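Protein translation elongation factor 1A (Methanosarcina mazei, PDB 3WND) probably serves as a translation elongation factor of the SelB/EF-Tu/aIF2-gamma kind and, in its GTP-bound form, binds cysteinyl-tRNA(Cys). Local coordinates at residues Ala98-Gly101 and Glu102-Ala106; His126-Ala129 and Ile130-Leu133; Glu184-Glu187 and Leu188-Leu191. All coordinates share one frame; numbering follows the deposited sequence.

Interaction 1: residues Ala98-Gly101 and Glu102-Ala106; sequences AHTG and ECIIA
H99 and E102 run side by side on helix 98-109, the crossover helix of the beta-alpha-beta unit formed with strands 86-91 and 115-119 in the nucleotide-binding domain. They stand three residues apart, so their side chains leave the helix in the same direction. OE1 of E102 reaches the edge of the imidazole, 3.4 Å from H99 CD2, and the carboxylate plane is turned 30° from the ring. The glutamate gets there because its CG is anti to the backbone N (chi1 -173°) and the chain beyond is extended, whereas the CG of H99 sits beside its own N. Neither polar end depends on the other: H99 ND1 bonds to E30, and E102 OE1 takes a hydrogen bond from Y70 and a salt bridge from R362. A glutamate thus suits this buried place, since its long arm carries the charge to partners beyond the helix.

On another face T100 and I104 meet through methyls, T100 CG2 lying 4.1 Å from I104 CD1, while OG1 of the threonine bonds to G95 O. Both side chains also pack against strand 86-91, I104 on L89 and T100 on I91. G101 has no side chain, and a citrate, probably from the crystallisation liquor, lies against it. Backbone bonds of the alpha-helical kind link the turns, among them I104 N to T100 O at 3.0 Å. That same carbonyl oxygen is brushed by the isoleucine's own branch, with I104 CG1 3.3 Å from T100 O.

Interaction 2: residues His126-Ala129 and Ile130-Leu133; sequences HMHA and IDEL
M127 and D131 meet one turn apart in the first turns of helix 127-140, the crossover helix between strands 115-119 and 150-153. The aspartate can be followed outward. Its CB lies 3.6 Å from M127 O, and CG comes closer, 3.2 Å from M127 O, because it sits beside the backbone N (chi1 -61°) and lies over the carbonyl of the preceding turn. There the carboxylate branches: OD1 approaches the thioether, 3.8 Å from M127 SD, and OD2 lies 3.7 Å from M127 CG and near the plane of the H128 ring, at its edge. The methionine bends at chi2 and chi3, which brings its sulfur to the aspartate; its CE lies 4.5 Å from I130 CD1. On the inner side the apolar I130 and L133 suit their buried places, both packing on L119. With an alanine here in place of the aspartate the carboxylate goes, and M127 SD would probably lose its neighbour and be freer to turn. H126 holds the N-cap position, and I130 N bonds to H126 O at 2.9 Å. Since M127 O and both carboxylate oxygens are acceptors, no bond joins them; the nearby helix start may instead ease the negative charge.

Interaction 3: residues Glu184-Glu187 and Leu188-Leu191; sequences ENAE and LNSL
The last turn of helix 167-187 and the loop that carries the chain to strand 194-203 form this contact, where the nucleotide-binding domain gives way to the first of the two antiparallel beta domains. Backbone bonds here span three residues, as in a 3-10 turn: L188 N to N185 O at 2.9 Å and N189 N to A186 O at 3.0 Å. In both, the donor stands above the carbonyl plane, 65° out of it for the A186 bond, so neither donor lies on a lone pair.

L188 crosses the side chain of N185, its CD1 lying 3.9 Å from N185 OD1, while the amide nitrogen of N185 bonds to D85. N189 turns its side chain back over the preceding turn, and its CG is 3.4 Å from A186 O. Its oxygen, OD1, accepts from the backbone N of A251, which ties the loop to the beta domain; a short amide suits a place that needs both a close approach and an acceptor. L188 adds backbone bonding to G217, and E184 reaches H114 on the helix side.

S190 is small and polar, as befits an exposed turn. With chi1 at 50°, OG lies between its backbone N and carbonyl carbon and faces E187 O across water. One water donates to A186 O at 2.8 Å and weakly accepts from S190 N. Another donates to E187 O at 2.8 Å and touches S190 OG only weakly, and a third, implausibly close to both atoms, is doubtful as modelled. A186 O is thus shared between N189 N and a water, while E187 O is met by water, and the turn is held by polar bonds more than by apolar packing.

Along the chain the three contacts follow in series, each local to one helix or its end. Interactions 1 and 2 lie on consecutive crossover helices, 98-109 and 127-140, which share strand 115-119 of the mixed sheet; their centres are 21 Å apart, and their nearest atoms about 8 Å. Both stand near residues of the GDP site, S32 and R34 by the first and D123 by the second, although no GDP is bound here. Interaction 3 lies across the chain's centre from interaction 1, 30 Å between centres, and 41 Å from interaction 2. The nucleotide domain thus holds two contacts within itself, while the third marks its exit toward the beta domains.

Interaction 1: residues Ala98-Gly101 and Glu102-Ala106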
ATOM      1  N   ALA A  98      19.501  -5.116   5.481  1.00 16.88           N
ATOM      2  CA  ALA A  98      18.567  -6.256   5.295  1.00 17.80           C
ATOM      3  C   ALA A  98      17.159  -5.745   5.027  1.00 16.71           C
ATOM      4  O   ALA A  98      16.438  -6.308   4.156  1.00 15.55           O
ATOM      5  CB  ALA A  98      18.577  -7.123   6.534  1.00 18.45           C
ATOM      6  N   HIS A  99      16.787  -4.638   5.691  1.00 15.28           N
ATOM      7  CA  HIS A  99      15.441  -4.145   5.490  1.00 14.56           C
ATOM      8  C   HIS A  99      15.242  -3.382   4.223  1.00 15.94           C
ATOM      9  O   HIS A  99      14.158  -3.405   3.620  1.00 14.40           O
ATOM     10  CB  HIS A  99      14.868  -3.438   6.716  1.00 15.82           C
ATOM     11  CG  HIS A  99      14.674  -4.392   7.855  1.00 19.25           C
ATOM     12  ND1 HIS A  99      15.165  -4.171   9.049  1.00 22.76           N
ATOM     13  CD2 HIS A  99      14.049  -5.686   7.891  1.00 19.88           C
ATOM     14  CE1 HIS A  99      14.804  -5.200   9.910  1.00 21.31           C
ATOM     15  NE2 HIS A  99      14.188  -6.162   9.175  1.00 21.95           N
ATOM     16  N   THR A 100      16.290  -2.684   3.780  1.00 13.45           N
ATOM     17  CA  THR A 100      16.185  -2.045   2.446  1.00 15.09           C
ATOM     18  C   THR A 100      16.008  -3.142   1.419  1.00 15.70           C
ATOM     19  O   THR A 100      15.176  -3.038   0.511  1.00 15.68           O
ATOM     20  CB  THR A 100      17.472  -1.304   2.193  1.00 17.46           C
ATOM     21  OG1 THR A 100      17.504  -0.180   3.058  1.00 17.93           O
ATOM     22  CG2 THR A 100      17.505  -0.828   0.733  1.00 15.53           C
ATOM     23  N   GLY A 101      16.740  -4.239   1.571  1.00 14.56           N
ATOM     24  CA  GLY A 101      16.566  -5.367   0.641  1.00 14.18           C
ATOM     25  C   GLY A 101      15.135  -5.963   0.705  1.00 14.69           C
ATOM     26  O   GLY A 101      14.546  -6.284  -0.321  1.00 13.45           O
ATOM     27  N   GLU A 102      14.626  -6.148   1.908  1.00 13.33           N
ATOM     28  CA  GLU A 102      13.260  -6.695   2.110  1.00 14.30           C
ATOM     29  C   GLU A 102      12.233  -5.779   1.455  1.00 12.80           C
ATOM     30  O   GLU A 102      11.267  -6.237   0.783  1.00 13.54           O
ATOM     31  CB  GLU A 102      12.991  -6.844   3.600  1.00 12.80           C
ATOM     32  CG  GLU A 102      11.645  -7.563   3.839  1.00 11.57           C
ATOM     33  CD  GLU A 102      11.432  -7.756   5.319  1.00 13.60           C
ATOM     34  OE1 GLU A 102      11.446  -6.767   6.070  1.00 14.88           O
ATOM     35  OE2 GLU A 102      11.324  -8.941   5.739  1.00 15.49           O
ATOM     36  N   CYS A 103      12.398  -4.462   1.646  1.00 12.37           N
ATOM     37  CA  CYS A 103      11.446  -3.496   0.959  1.00 12.67           C
ATOM     38  C   CYS A 103      11.497  -3.589  -0.565  1.00 12.64           C
ATOM     39  O   CYS A 103      10.468  -3.515  -1.231  1.00 12.68           O
ATOM     40  CB  CYS A 103      11.805  -2.022   1.335  1.00 14.34           C
ATOM     41  SG  CYS A 103      11.243  -1.646   3.021  1.00 16.06           S
ATOM     42  N   ILE A 104      12.739  -3.651  -1.134  1.00 12.11           N
ATOM     43  CA  ILE A 104      12.877  -3.845  -2.565  1.00 13.49           C
ATOM     44  C   ILE A 104      12.199  -5.114  -3.021  1.00 11.65           C
ATOM     45  O   ILE A 104      11.467  -5.105  -3.985  1.00 11.99           O
ATOM     46  CB  ILE A 104      14.382  -3.880  -2.945  1.00 11.51           C
ATOM     47  CG1 ILE A 104      14.929  -2.447  -2.752  1.00 14.21           C
ATOM     48  CG2 ILE A 104      14.606  -4.388  -4.395  1.00 11.89           C
ATOM     49  CD1 ILE A 104      16.455  -2.381  -2.911  1.00 14.06           C
ATOM     50  N   ILE A 105      12.387  -6.229  -2.283  1.00 10.96           N
ATOM     51  CA  ILE A 105      11.769  -7.478  -2.646  1.00 14.70           C
ATOM     52  C   ILE A 105      10.236  -7.356  -2.559  1.00 11.91           C
ATOM     53  O   ILE A 105       9.519  -7.826  -3.481  1.00 13.70           O
ATOM     54  CB  ILE A 105      12.310  -8.590  -1.741  1.00 14.09           C
ATOM     55  CG1 ILE A 105      13.702  -8.990  -2.257  1.00 16.46           C
ATOM     56  CG2 ILE A 105      11.362  -9.790  -1.828  1.00 13.14           C
ATOM     57  CD1 ILE A 105      14.491  -9.767  -1.235  1.00 16.21           C
ATOM     58  N   ALA A 106       9.758  -6.700  -1.520  1.00 13.47           N
ATOM     59  CA  ALA A 106       8.287  -6.530  -1.384  1.00 13.08           C
ATOM     60  C   ALA A 106       7.700  -5.729  -2.516  1.00 11.93           C
ATOM     61  O   ALA A 106       6.664  -6.113  -3.079  1.00 12.23           O
ATOM     62  CB  ALA A 106       7.904  -5.873  -0.072  1.00 16.03           C
TER

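Interaction 2: residues His126-Ala129 and Ile130-Leu133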
ATOM      1  N   HIS A 126      28.597  12.919   1.055  1.00 19.61           N
ATOM      2  CA  HIS A 126      29.263  13.739   0.072  1.00 19.31           C
ATOM      3  C   HIS A 126      28.849  13.275  -1.257  1.00 17.20           C
ATOM      4  O   HIS A 126      28.506  12.087  -1.467  1.00 16.19           O
ATOM      5  CB  HIS A 126      30.820  13.622   0.162  1.00 21.47           C
ATOM      6  CG  HIS A 126      31.437  13.889   1.565  1.00 26.69           C
ATOM      7  ND1 HIS A 126      31.625  15.135   2.064  1.00 35.81           N
ATOM      8  CD2 HIS A 126      31.956  13.014   2.493  1.00 27.11           C
ATOM      9  CE1 HIS A 126      32.224  15.077   3.285  1.00 44.45           C
ATOM     10  NE2 HIS A 126      32.428  13.767   3.568  1.00 37.36           N
ATOM     11  N   MET A 127      28.911  14.209  -2.248  1.00 18.82           N
ATOM     12  CA  MET A 127      28.557  13.917  -3.624  1.00 20.67           C
ATOM     13  C   MET A 127      29.151  12.620  -4.140  1.00 18.67           C
ATOM     14  O   MET A 127      28.457  11.800  -4.798  1.00 19.23           O
ATOM     15  CB  MET A 127      28.895  15.079  -4.608  1.00 26.63           C
ATOM     16  CG  MET A 127      28.164  14.977  -5.972  1.00 36.63           C
ATOM     17  SD  MET A 127      26.335  14.716  -5.931  1.00 53.21           S
ATOM     18  CE  MET A 127      25.853  16.065  -4.856  1.00 35.75           C
ATOM     19  N   HIS A 128      30.452  12.407  -3.893  1.00 19.90           N
ATOM     20  CA  HIS A 128      31.059  11.263  -4.493  1.00 16.97           C
ATOM     21  C   HIS A 128      30.559   9.975  -3.877  1.00 16.36           C
ATOM     22  O   HIS A 128      30.503   8.983  -4.578  1.00 21.02           O
ATOM     23  CB  HIS A 128      32.601  11.321  -4.493  1.00 15.69           C
ATOM     24  CG  HIS A 128      33.141  12.336  -5.445  1.00 20.09           C
ATOM     25  ND1 HIS A 128      34.307  13.003  -5.196  1.00 26.84           N
ATOM     26  CD2 HIS A 128      32.604  12.861  -6.635  1.00 28.34           C
ATOM     27  CE1 HIS A 128      34.507  13.928  -6.194  1.00 28.94           C
ATOM     28  NE2 HIS A 128      33.474  13.831  -7.079  1.00 31.21           N
ATOM     29  N   ALA A 129      30.223  10.002  -2.553  1.00 14.71           N
ATOM     30  CA  ALA A 129      29.587   8.836  -1.927  1.00 15.21           C
ATOM     31  C   ALA A 129      28.154   8.607  -2.482  1.00 16.88           C
ATOM     32  O   ALA A 129      27.702   7.449  -2.663  1.00 16.67           O
ATOM     33  CB  ALA A 129      29.572   9.009  -0.424  1.00 17.81           C
ATOM     34  N   ILE A 130      27.434   9.694  -2.698  1.00 17.53           N
ATOM     35  CA  ILE A 130      26.058   9.594  -3.199  1.00 18.62           C
ATOM     36  C   ILE A 130      26.103   9.030  -4.603  1.00 21.84           C
ATOM     37  O   ILE A 130      25.274   8.178  -4.948  1.00 21.23           O
ATOM     38  CB  ILE A 130      25.379  11.018  -3.224  1.00 16.64           C
ATOM     39  CG1 ILE A 130      25.193  11.535  -1.788  1.00 15.72           C
ATOM     40  CG2 ILE A 130      24.046  11.021  -3.965  1.00 19.51           C
ATOM     41  CD1 ILE A 130      24.993  13.056  -1.680  1.00 20.81           C
ATOM     42  N   ASP A 131      27.096   9.490  -5.424  1.00 20.61           N
ATOM     43  CA  ASP A 131      27.185   8.913  -6.768  1.00 28.92           C
ATOM     44  C   ASP A 131      27.499   7.405  -6.722  1.00 23.76           C
ATOM     45  O   ASP A 131      26.904   6.609  -7.486  1.00 26.05           O
ATOM     46  CB  ASP A 131      28.136   9.701  -7.687  1.00 33.42           C
ATOM     47  CG  ASP A 131      27.657  11.108  -7.849  1.00 44.79           C
ATOM     48  OD1 ASP A 131      26.430  11.325  -7.599  1.00 46.07           O
ATOM     49  OD2 ASP A 131      28.480  12.003  -8.112  1.00 56.61           O
ATOM     50  N   GLU A 132      28.336   6.989  -5.752  1.00 22.03           N
ATOM     51  CA  GLU A 132      28.629   5.571  -5.609  1.00 20.07           C
ATOM     52  C   GLU A 132      27.421   4.780  -5.147  1.00 22.05           C
ATOM     53  O   GLU A 132      27.181   3.640  -5.618  1.00 29.98           O
ATOM     54  CB  GLU A 132      29.818   5.293  -4.680  1.00 23.08           C
ATOM     55  CG  GLU A 132      31.147   5.601  -5.347  1.00 31.34           C
ATOM     56  CD  GLU A 132      32.386   5.452  -4.417  1.00 33.60           C
ATOM     57  OE1 GLU A 132      32.266   4.803  -3.307  1.00 32.27           O
ATOM     58  OE2 GLU A 132      33.519   5.957  -4.808  1.00 35.06           O
ATOM     59  N   LEU A 133      26.625   5.338  -4.249  1.00 21.69           N
ATOM     60  CA  LEU A 133      25.409   4.644  -3.815  1.00 18.77           C
ATOM     61  C   LEU A 133      24.387   4.636  -4.978  1.00 16.43           C
ATOM     62  O   LEU A 133      23.716   3.612  -5.159  1.00 24.37           O
ATOM     63  CB  LEU A 133      24.816   5.356  -2.563  1.00 15.71           C
ATOM     64  CG  LEU A 133      23.537   4.831  -1.939  1.00 15.85           C
ATOM     65  CD1 LEU A 133      23.644   3.357  -1.603  1.00 22.14           C
ATOM     66  CD2 LEU A 133      23.110   5.692  -0.737  1.00 12.67           C
TER

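Interaction 3: residues Glu184-Glu187 and Leu188-Leu191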
ATOM      1  N   GLU A 184      -4.232   6.743 -15.188  1.00 17.70           N
ATOM      2  CA  GLU A 184      -4.441   5.307 -14.944  1.00 17.14           C
ATOM      3  C   GLU A 184      -5.642   5.108 -14.076  1.00 18.33           C
ATOM      4  O   GLU A 184      -6.477   4.225 -14.365  1.00 16.21           O
ATOM      5  CB  GLU A 184      -3.204   4.634 -14.308  1.00 14.42           C
ATOM      6  CG  GLU A 184      -2.045   4.730 -15.266  1.00 21.71           C
ATOM      7  CD  GLU A 184      -0.757   4.140 -14.724  1.00 25.29           C
ATOM      8  OE1 GLU A 184      -0.753   3.665 -13.556  1.00 22.66           O
ATOM      9  OE2 GLU A 184       0.237   4.133 -15.553  1.00 24.75           O
ATOM     10  N   ASN A 185      -5.754   5.908 -13.008  1.00 15.33           N
ATOM     11  CA  ASN A 185      -6.949   5.690 -12.137  1.00 14.98           C
ATOM     12  C   ASN A 185      -8.248   6.065 -12.840  1.00 14.97           C
ATOM     13  O   ASN A 185      -9.283   5.420 -12.655  1.00 14.34           O
ATOM     14  CB  ASN A 185      -6.836   6.500 -10.823  1.00 12.45           C
ATOM     15  CG  ASN A 185      -6.014   5.753  -9.743  1.00 15.10           C
ATOM     16  OD1 ASN A 185      -5.910   4.503  -9.752  1.00 17.76           O
ATOM     17  ND2 ASN A 185      -5.389   6.488  -8.840  1.00 17.21           N
ATOM     18  N   ALA A 186      -8.205   7.130 -13.638  1.00 15.27           N
ATOM     19  CA  ALA A 186      -9.415   7.534 -14.394  1.00 13.75           C
ATOM     20  C   ALA A 186      -9.916   6.371 -15.267  1.00 15.05           C
ATOM     21  O   ALA A 186     -11.176   6.225 -15.453  1.00 16.56           O
ATOM     22  CB  ALA A 186      -9.128   8.780 -15.223  1.00 17.33           C
ATOM     23  N   GLU A 187      -8.989   5.566 -15.804  1.00 15.58           N
ATOM     24  CA  GLU A 187      -9.445   4.447 -16.658  1.00 16.04           C
ATOM     25  C   GLU A 187     -10.293   3.468 -15.854  1.00 14.47           C
ATOM     26  O   GLU A 187     -11.127   2.789 -16.431  1.00 20.96           O
ATOM     27  CB  GLU A 187      -8.280   3.697 -17.301  1.00 14.47           C
ATOM     28  CG  GLU A 187      -7.493   4.559 -18.274  1.00 17.98           C
ATOM     29  CD  GLU A 187      -6.348   3.801 -18.869  1.00 23.13           C
ATOM     30  OE1 GLU A 187      -6.347   2.571 -19.004  1.00 24.82           O
ATOM     31  OE2 GLU A 187      -5.410   4.496 -19.331  1.00 30.51           O
ATOM     32  N   LEU A 188     -10.055   3.377 -14.566  1.00 13.54           N
ATOM     33  CA  LEU A 188     -10.756   2.444 -13.696  1.00 12.38           C
ATOM     34  C   LEU A 188     -12.133   2.955 -13.284  1.00 12.38           C
ATOM     35  O   LEU A 188     -12.898   2.193 -12.631  1.00 13.55           O
ATOM     36  CB  LEU A 188      -9.897   2.233 -12.439  1.00 13.59           C
ATOM     37  CG  LEU A 188      -8.484   1.622 -12.610  1.00 14.26           C
ATOM     38  CD1 LEU A 188      -7.815   1.475 -11.245  1.00 15.50           C
ATOM     39  CD2 LEU A 188      -8.548   0.285 -13.384  1.00 16.09           C
ATOM     40  N   ASN A 189     -12.459   4.212 -13.623  1.00 13.53           N
ATOM     41  CA  ASN A 189     -13.735   4.804 -13.130  1.00 13.95           C
ATOM     42  C   ASN A 189     -14.917   4.024 -13.669  1.00 12.94           C
ATOM     43  O   ASN A 189     -15.972   4.071 -13.037  1.00 15.55           O
ATOM     44  CB  ASN A 189     -13.862   6.255 -13.595  1.00 15.03           C
ATOM     45  CG  ASN A 189     -12.987   7.203 -12.760  1.00 17.10           C
ATOM     46  OD1 ASN A 189     -12.320   6.810 -11.787  1.00 15.58           O
ATOM     47  ND2 ASN A 189     -12.948   8.471 -13.208  1.00 19.63           N
ATOM     48  N   SER A 190     -14.756   3.385 -14.873  1.00 13.89           N
ATOM     49  CA  SER A 190     -15.914   2.673 -15.518  1.00 12.53           C
ATOM     50  C   SER A 190     -16.200   1.318 -14.853  1.00 13.25           C
ATOM     51  O   SER A 190     -17.208   0.692 -15.190  1.00 16.63           O
ATOM     52  CB  SER A 190     -15.639   2.484 -16.994  1.00 18.95           C
ATOM     53  OG  SER A 190     -14.369   1.928 -17.189  1.00 16.96           O
ATOM     54  N   LEU A 191     -15.325   0.861 -13.933  1.00 14.20           N
ATOM     55  CA  LEU A 191     -15.521  -0.428 -13.262  1.00 14.64           C
ATOM     56  C   LEU A 191     -16.513  -0.298 -12.090  1.00 14.82           C
ATOM     57  O   LEU A 191     -16.785   0.844 -11.623  1.00 15.09           O
ATOM     58  CB  LEU A 191     -14.214  -0.953 -12.701  1.00 13.46           C
ATOM     59  CG  LEU A 191     -13.126  -1.299 -13.738  1.00 12.99           C
ATOM     60  CD1 LEU A 191     -11.830  -1.722 -13.123  1.00 15.03           C
ATOM     61  CD2 LEU A 191     -13.569  -2.434 -14.692  1.00 20.19           C
TER
HETATM   62  O   HOH W   1     -13.271   5.151 -16.979  1.00 22.39           O
HETATM   63  O   HOH W   2     -12.691   3.352 -18.356  1.00 18.49           O
HETATM   64  O   HOH W   3     -11.554   0.066 -16.462  1.00 19.52           O